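Local coordinates for protein phosphodiesterase (Candida albicans, PDB 6CPU) that is a largely helical enzyme of the cyclic nucleotide phosphodiesterase family, in the HD clan, with zinc and magnesium ions bound, at residues I91-T96 against N170-R175. Numbering follows the deposited sequence.
Sequences IQFFFT and NCNATR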
loop_
_atom_site.group_PDB
_atom_site.type_symbol
_atom_site.label_atom_id
_atom_site.label_comp_id
_atom_site.label_asym_id
_atom_site.label_seq_id
_atom_site.Cartn_x
_atom_site.Cartn_y
_atom_site.Cartn_z
ATOM N N ILE A 91 13.137 16.073 3.709
ATOM C CA ILE A 91 12.052 16.384 2.775
ATOM C C ILE A 91 12.202 15.582 1.472
ATOM O O ILE A 91 11.241 14.971 0.990
ATOM C CB ILE A 91 12.015 17.910 2.481
ATOM C CG1 ILE A 91 11.570 18.711 3.720
ATOM C CG2 ILE A 91 11.113 18.240 1.309
ATOM C CD1 ILE A 91 10.262 18.255 4.351
ATOM N N GLN A 92 13.404 15.592 0.906
ATOM C CA GLN A 92 13.690 14.862 -0.328
ATOM C C GLN A 92 13.331 13.368 -0.233
ATOM O O GLN A 92 12.777 12.791 -1.181
ATOM C CB GLN A 92 15.173 15.028 -0.661
ATOM C CG GLN A 92 15.592 14.630 -2.054
ATOM C CD GLN A 92 17.102 14.702 -2.247
ATOM O OE1 GLN A 92 17.885 14.441 -1.322
ATOM N NE2 GLN A 92 17.516 15.050 -3.447
ATOM N N PHE A 93 13.679 12.738 0.887
ATOM C CA PHE A 93 13.515 11.299 1.051
ATOM C C PHE A 93 12.124 10.926 1.526
ATOM O O PHE A 93 11.460 10.089 0.916
ATOM C CB PHE A 93 14.536 10.706 2.032
ATOM C CG PHE A 93 14.409 9.210 2.185
ATOM C CD1 PHE A 93 14.875 8.364 1.193
ATOM C CD2 PHE A 93 13.798 8.659 3.293
ATOM C CE1 PHE A 93 14.743 6.994 1.310
ATOM C CE2 PHE A 93 13.661 7.288 3.426
ATOM C CZ PHE A 93 14.148 6.452 2.435
ATOM N N PHE A 94 11.685 11.524 2.622
ATOM C CA PHE A 94 10.400 11.133 3.216
ATOM C C PHE A 94 9.203 11.710 2.487
ATOM O O PHE A 94 8.116 11.175 2.613
ATOM C CB PHE A 94 10.337 11.484 4.697
ATOM C CG PHE A 94 11.351 10.737 5.520
ATOM C CD1 PHE A 94 11.123 9.429 5.909
ATOM C CD2 PHE A 94 12.551 11.337 5.866
ATOM C CE1 PHE A 94 12.064 8.740 6.663
ATOM C CE2 PHE A 94 13.500 10.648 6.598
ATOM C CZ PHE A 94 13.257 9.352 6.999
ATOM N N PHE A 95 9.384 12.795 1.739
ATOM C CA PHE A 95 8.239 13.460 1.081
ATOM C C PHE A 95 8.399 13.594 -0.434
ATOM O O PHE A 95 7.817 14.475 -1.082
ATOM C CB PHE A 95 7.907 14.771 1.813
ATOM C CG PHE A 95 7.527 14.540 3.238
ATOM C CD1 PHE A 95 6.297 13.970 3.552
ATOM C CD2 PHE A 95 8.423 14.798 4.275
ATOM C CE1 PHE A 95 5.958 13.691 4.858
ATOM C CE2 PHE A 95 8.079 14.529 5.586
ATOM C CZ PHE A 95 6.845 13.983 5.888
ATOM N N THR A 96 9.139 12.648 -0.990
ATOM C CA THR A 96 9.345 12.521 -2.432
ATOM C C THR A 96 8.001 12.527 -3.178
ATOM O O THR A 96 7.844 13.178 -4.213
ATOM C CB THR A 96 10.183 11.234 -2.758
ATOM O OG1 THR A 96 10.429 11.157 -4.164
ATOM C CG2 THR A 96 9.492 9.942 -2.313
ATOM N N ASN A 170 16.063 4.056 -8.637
ATOM C CA ASN A 170 17.505 4.335 -8.716
ATOM C C ASN A 170 18.038 4.984 -7.451
ATOM O O ASN A 170 19.096 4.596 -6.957
ATOM C CB ASN A 170 17.823 5.219 -9.913
ATOM C CG ASN A 170 19.307 5.577 -10.003
ATOM O OD1 ASN A 170 19.734 6.666 -9.582
ATOM N ND2 ASN A 170 20.097 4.659 -10.533
ATOM N N CYS A 171 17.296 5.949 -6.914
ATOM C CA CYS A 171 17.726 6.650 -5.719
ATOM C C CYS A 171 17.880 5.685 -4.544
ATOM O O CYS A 171 18.827 5.797 -3.764
ATOM C CB CYS A 171 16.757 7.772 -5.353
ATOM S SG CYS A 171 17.261 8.629 -3.850
ATOM N N ASN A 172 16.954 4.740 -4.411
ATOM C CA ASN A 172 17.011 3.812 -3.298
ATOM C C ASN A 172 17.974 2.645 -3.473
ATOM O O ASN A 172 18.384 2.041 -2.470
ATOM C CB ASN A 172 15.620 3.327 -2.928
ATOM C CG ASN A 172 14.837 4.400 -2.237
ATOM O OD1 ASN A 172 15.011 4.639 -1.042
ATOM N ND2 ASN A 172 14.027 5.106 -2.995
ATOM N N ALA A 173 18.366 2.354 -4.705
ATOM C CA ALA A 173 19.341 1.303 -4.961
ATOM C C ALA A 173 20.802 1.778 -4.796
ATOM O O ALA A 173 21.693 0.977 -4.493
ATOM C CB ALA A 173 19.133 0.743 -6.341
ATOM N N THR A 174 21.048 3.066 -5.014
ATOM C CA THR A 174 22.428 3.584 -5.106
ATOM C C THR A 174 22.880 4.372 -3.875
ATOM O O THR A 174 23.956 4.972 -3.871
ATOM C CB THR A 174 22.593 4.482 -6.332
ATOM O OG1 THR A 174 21.723 5.618 -6.208
ATOM C CG2 THR A 174 22.276 3.720 -7.587
ATOM N N ARG A 175 22.067 4.347 -2.831
ATOM C CA ARG A 175 22.288 5.167 -1.646
ATOM C C ARG A 175 23.553 4.694 -0.914
ATOM O O ARG A 175 23.771 3.496 -0.783
ATOM C CB ARG A 175 21.028 5.076 -0.762
ATOM C CG ARG A 175 20.843 6.183 0.245
ATOM C CD ARG A 175 19.576 6.012 1.078
ATOM N NE ARG A 175 19.390 4.646 1.573
ATOM C CZ ARG A 175 18.350 3.849 1.295
ATOM N NH1 ARG A 175 17.341 4.257 0.520
ATOM N NH2 ARG A 175 18.319 2.622 1.799
#
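Phe93, in the last turn of helix 84-94, meets Asn172, in the last turn of helix 165-173, and Arg175 just beyond it. Helix 84-94 lies between the parallel four-stranded sheet, on the side of strand 100-103 and helix 25-34, where Ile91 packs, and the helical part of the chain, where helices 177-193 and 377-394 meet Phe93. This is a buried contact made by three side chains, with the backbones well separated: the nearest pair of CA atoms, those of Phe93 and Cys171, are 9.2 Å apart. Phe93 has CG anti to its own N (chi1 -178°), which sends the ring across to the second helix. Its CE1 edge lies 3.3 Å from OD1 of Asn172, an oxygen placed near the ring plane, so that the slightly positive C-H rim probably faces the carbonyl. The amide is turned 58° from the ring and its ND2 bonds back to the Ile168 carbonyl one turn earlier, which should fix which end of the amide points at Phe93. The guanidinium of Arg175 stands nearly perpendicular to the ring, 86° between planes, with NH1 3.9 Å from Phe93 CE1. Hydrogen bonds from NE to Thr180 and from NH2 to the Asn388 carbonyl hold this group from outside the contact. Lys389 of helix 377-394, which also carries Asn388, makes a cation-pi interaction with Phe93. Next along, Phe94 offers a ring face to its neighbour, Phe93 CD2 lying 3.6 Å above the plane over its centre. At Phe95 the helical path ends, its N still bonded to Ile91 O at 3.0 Å, and its ring meets Phe33 edge-to-face. Within 170-175, Asn172 OD1 lies at the edge of the Arg175 guanidinium and in its plane, 2.8 Å from NH1.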